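Local coordinates for cupin 2 conserved barrel domain protein (Planctomyces limnophilus, PDB 4H7L) that is of unknown function but binds a copper(II) ion inside a cupin-type beta-barrel, at residues E65-L73 and E109-S117. Sequence-based numbering, arbitrary orientation.
With CU (copper (II) ion), chain D.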
loop_
_atom_site.group_PDB
_atom_site.type_symbol
_atom_site.label_atom_id
_atom_site.label_comp_id
_atom_site.label_asym_id
_atom_site.label_seq_id
_atom_site.Cartn_x
_atom_site.Cartn_y
_atom_site.Cartn_z
ATOM N N GLU B 65 7.260 7.470 15.429
ATOM C CA GLU B 65 8.264 6.538 14.924
ATOM C C GLU B 65 7.830 5.830 13.639
ATOM O O GLU B 65 8.579 5.027 13.083
ATOM C CB GLU B 65 8.554 5.483 15.992
ATOM C CG GLU B 65 8.964 6.047 17.347
ATOM C CD GLU B 65 10.463 6.226 17.473
ATOM O OE1 GLU B 65 11.115 5.343 18.072
ATOM O OE2 GLU B 65 10.990 7.246 16.976
ATOM N N HIS B 66 6.624 6.126 13.170
ATOM C CA HIS B 66 6.059 5.436 12.018
ATOM C C HIS B 66 5.527 6.421 10.998
ATOM O O HIS B 66 4.868 7.398 11.349
ATOM C CB HIS B 66 4.914 4.524 12.456
ATOM C CG HIS B 66 5.353 3.360 13.280
ATOM N ND1 HIS B 66 5.698 3.477 14.610
ATOM C CD2 HIS B 66 5.518 2.056 12.962
ATOM C CE1 HIS B 66 6.050 2.293 15.075
ATOM N NE2 HIS B 66 5.951 1.413 14.095
ATOM N N GLN B 67 5.802 6.158 9.732
ATOM C CA GLN B 67 5.204 6.939 8.666
ATOM C C GLN B 67 4.152 6.073 7.998
ATOM O O GLN B 67 4.329 4.864 7.857
ATOM C CB GLN B 67 6.262 7.423 7.669
ATOM C CG GLN B 67 6.787 6.374 6.708
ATOM C CD GLN B 67 6.859 6.878 5.277
ATOM O OE1 GLN B 67 7.863 6.684 4.590
ATOM N NE2 GLN B 67 5.787 7.519 4.813
ATOM N N GLU B 68 3.043 6.692 7.619
ATOM C CA GLU B 68 1.930 5.965 7.031
ATOM C C GLU B 68 1.651 6.471 5.623
ATOM O O GLU B 68 1.881 7.637 5.316
ATOM C CB GLU B 68 0.683 6.114 7.908
ATOM C CG GLU B 68 0.834 5.516 9.302
ATOM C CD GLU B 68 -0.461 5.539 10.106
ATOM O OE1 GLU B 68 -0.803 4.492 10.698
ATOM O OE2 GLU B 68 -1.132 6.598 10.161
ATOM N N ILE B 69 1.180 5.577 4.764
ATOM C CA ILE B 69 0.716 5.969 3.445
ATOM C C ILE B 69 -0.674 5.407 3.219
ATOM O O ILE B 69 -0.845 4.198 3.078
ATOM C CB ILE B 69 1.636 5.466 2.323
ATOM C CG1 ILE B 69 3.047 6.027 2.496
ATOM C CG2 ILE B 69 1.068 5.866 0.964
ATOM C CD1 ILE B 69 4.025 5.522 1.455
ATOM N N TYR B 70 -1.665 6.289 3.194
ATOM C CA TYR B 70 -3.038 5.885 2.935
ATOM C C TYR B 70 -3.279 5.853 1.433
ATOM O O TYR B 70 -2.844 6.744 0.709
ATOM C CB TYR B 70 -4.024 6.868 3.572
ATOM C CG TYR B 70 -4.022 6.917 5.089
ATOM C CD1 TYR B 70 -3.140 6.154 5.840
ATOM C CD2 TYR B 70 -4.923 7.728 5.769
ATOM C CE1 TYR B 70 -3.150 6.206 7.225
ATOM C CE2 TYR B 70 -4.942 7.782 7.150
ATOM C CZ TYR B 70 -4.054 7.020 7.873
ATOM O OH TYR B 70 -4.073 7.072 9.249
ATOM N N VAL B 71 -3.962 4.819 0.964
ATOM C CA VAL B 71 -4.444 4.789 -0.411
ATOM C C VAL B 71 -5.955 4.605 -0.402
ATOM O O VAL B 71 -6.450 3.538 -0.038
ATOM C CB VAL B 71 -3.818 3.636 -1.213
ATOM C CG1 VAL B 71 -4.327 3.657 -2.646
ATOM C CG2 VAL B 71 -2.304 3.721 -1.183
ATOM N N VAL B 72 -6.686 5.637 -0.809
ATOM C CA VAL B 72 -8.147 5.585 -0.786
ATOM C C VAL B 72 -8.701 4.667 -1.874
ATOM O O VAL B 72 -8.405 4.844 -3.053
ATOM C CB VAL B 72 -8.765 6.979 -0.971
ATOM C CG1 VAL B 72 -10.284 6.883 -0.975
ATOM C CG2 VAL B 72 -8.288 7.922 0.121
ATOM N N LEU B 73 -9.513 3.693 -1.473
ATOM C CA LEU B 73 -10.146 2.781 -2.420
ATOM C C LEU B 73 -11.585 3.203 -2.717
ATOM O O LEU B 73 -12.050 3.103 -3.852
ATOM C CB LEU B 73 -10.107 1.345 -1.892
ATOM C CG LEU B 73 -8.703 0.773 -1.660
ATOM C CD1 LEU B 73 -8.768 -0.726 -1.425
ATOM C CD2 LEU B 73 -7.773 1.088 -2.821
ATOM N N GLU B 109 -16.981 8.599 5.997
ATOM C CA GLU B 109 -16.696 7.188 5.766
ATOM C C GLU B 109 -15.734 6.986 4.599
ATOM O O GLU B 109 -15.689 7.787 3.667
ATOM C CB GLU B 109 -17.988 6.415 5.524
ATOM C CG GLU B 109 -18.936 6.432 6.715
ATOM C CD GLU B 109 -19.781 5.172 6.816
ATOM O OE1 GLU B 109 -19.331 4.110 6.336
ATOM O OE2 GLU B 109 -20.895 5.246 7.376
ATOM N N ALA B 110 -14.965 5.904 4.660
ATOM C CA ALA B 110 -13.972 5.612 3.633
ATOM C C ALA B 110 -13.374 4.219 3.810
ATOM O O ALA B 110 -13.440 3.631 4.889
ATOM C CB ALA B 110 -12.867 6.658 3.663
ATOM N N THR B 111 -12.797 3.696 2.734
ATOM C CA THR B 111 -12.044 2.450 2.778
ATOM C C THR B 111 -10.635 2.721 2.267
ATOM O O THR B 111 -10.459 3.288 1.191
ATOM C CB THR B 111 -12.687 1.366 1.900
ATOM O OG1 THR B 111 -14.068 1.214 2.251
ATOM C CG2 THR B 111 -11.962 0.038 2.078
ATOM N N ILE B 112 -9.627 2.318 3.032
ATOM C CA ILE B 112 -8.257 2.612 2.651
ATOM C C ILE B 112 -7.323 1.424 2.815
ATOM O O ILE B 112 -7.613 0.481 3.550
ATOM C CB ILE B 112 -7.690 3.781 3.475
ATOM C CG1 ILE B 112 -7.568 3.391 4.949
ATOM C CG2 ILE B 112 -8.571 5.009 3.329
ATOM C CD1 ILE B 112 -6.440 4.093 5.661
ATOM N N ILE B 113 -6.210 1.475 2.091
ATOM C CA ILE B 113 -5.065 0.629 2.369
ATOM C C ILE B 113 -4.074 1.483 3.140
ATOM O O ILE B 113 -3.553 2.455 2.608
ATOM C CB ILE B 113 -4.358 0.160 1.088
ATOM C CG1 ILE B 113 -5.303 -0.646 0.195
ATOM C CG2 ILE B 113 -3.125 -0.662 1.443
ATOM C CD1 ILE B 113 -5.674 -1.988 0.749
ATOM N N ASN B 114 -3.812 1.130 4.389
ATOM C CA ASN B 114 -2.833 1.865 5.170
ATOM C C ASN B 114 -1.504 1.124 5.194
ATOM O O ASN B 114 -1.402 0.023 5.731
ATOM C CB ASN B 114 -3.341 2.101 6.593
ATOM C CG ASN B 114 -2.378 2.920 7.421
ATOM O OD1 ASN B 114 -1.417 3.487 6.893
ATOM N ND2 ASN B 114 -2.629 2.993 8.725
ATOM N N ILE B 115 -0.491 1.734 4.596
ATOM C CA ILE B 115 0.843 1.152 4.542
ATOM C C ILE B 115 1.712 1.808 5.605
ATOM O O ILE B 115 1.934 3.016 5.574
ATOM C CB ILE B 115 1.466 1.358 3.154
ATOM C CG1 ILE B 115 0.592 0.698 2.086
ATOM C CG2 ILE B 115 2.866 0.777 3.105
ATOM C CD1 ILE B 115 0.738 1.313 0.712
ATOM N N VAL B 116 2.197 1.007 6.549
ATOM C CA VAL B 116 2.913 1.532 7.708
ATOM C C VAL B 116 4.360 1.051 7.750
ATOM O O VAL B 116 4.627 -0.142 7.596
ATOM C CB VAL B 116 2.227 1.088 9.010
ATOM C CG1 VAL B 116 2.918 1.707 10.217
ATOM C CG2 VAL B 116 0.750 1.450 8.988
ATOM N N SER B 117 5.293 1.974 7.974
ATOM C CA SER B 117 6.707 1.614 8.076
ATOM C C SER B 117 7.397 2.359 9.228
ATOM O O SER B 117 7.203 3.557 9.402
ATOM C CB SER B 117 7.430 1.920 6.769
ATOM O OG SER B 117 7.911 3.248 6.775
HETATM CU CU CU D . -2.273 7.099 11.960
#
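N114 ND2 reaches across the strand pair to the copper-binding carboxylate of E68, donating a nearly straight hydrogen bond (175°) to OE1 at 3.1 Å. The bond leaves in the plane of the N114 amide but meets OE1 from above the carboxylate, the two planes standing 80° apart. E68 OE2 binds the copper at 2.2 Å and also accepts a hydrogen bond from Y70 OH, so both oxygens are held and the group's rotation is restrained. N114 lies alongside Y70 because its CG points away from the backbone N (chi1 -177°), and the ring edge meets N114 OD1, 3.2 Å from Y70 CE1. Over one face of that ring lies I112 CD1, a CH-pi contact 3.8 Å from the centroid. H61, H63 and H104 complete the metal site, the three-histidine, one-glutamate set familiar from cupins.

Beneath these side chains, strands 67-72 and 110-117 pair antiparallel. Reciprocal backbone bonds join Q67 with S117, I69 with I115 and V71 with I113; L73 N to T111 O (2.9 Å) extends the ladder to the corner at L73. On the other face I69, V71, I113 and I115 pack together, and L73 CD1 rests on I113 CG1 at 3.8 Å. Q67, I69, I115 and S117 of this face meet the second subunit, I115 packing on its counterpart and Q67 OE1 hydrogen-bonding to S46 N there. Within the chain, strand 94-98 flanks 67-72, strand 48-54 flanks 110-117, and strand 104-107 packs against Y70 and I112.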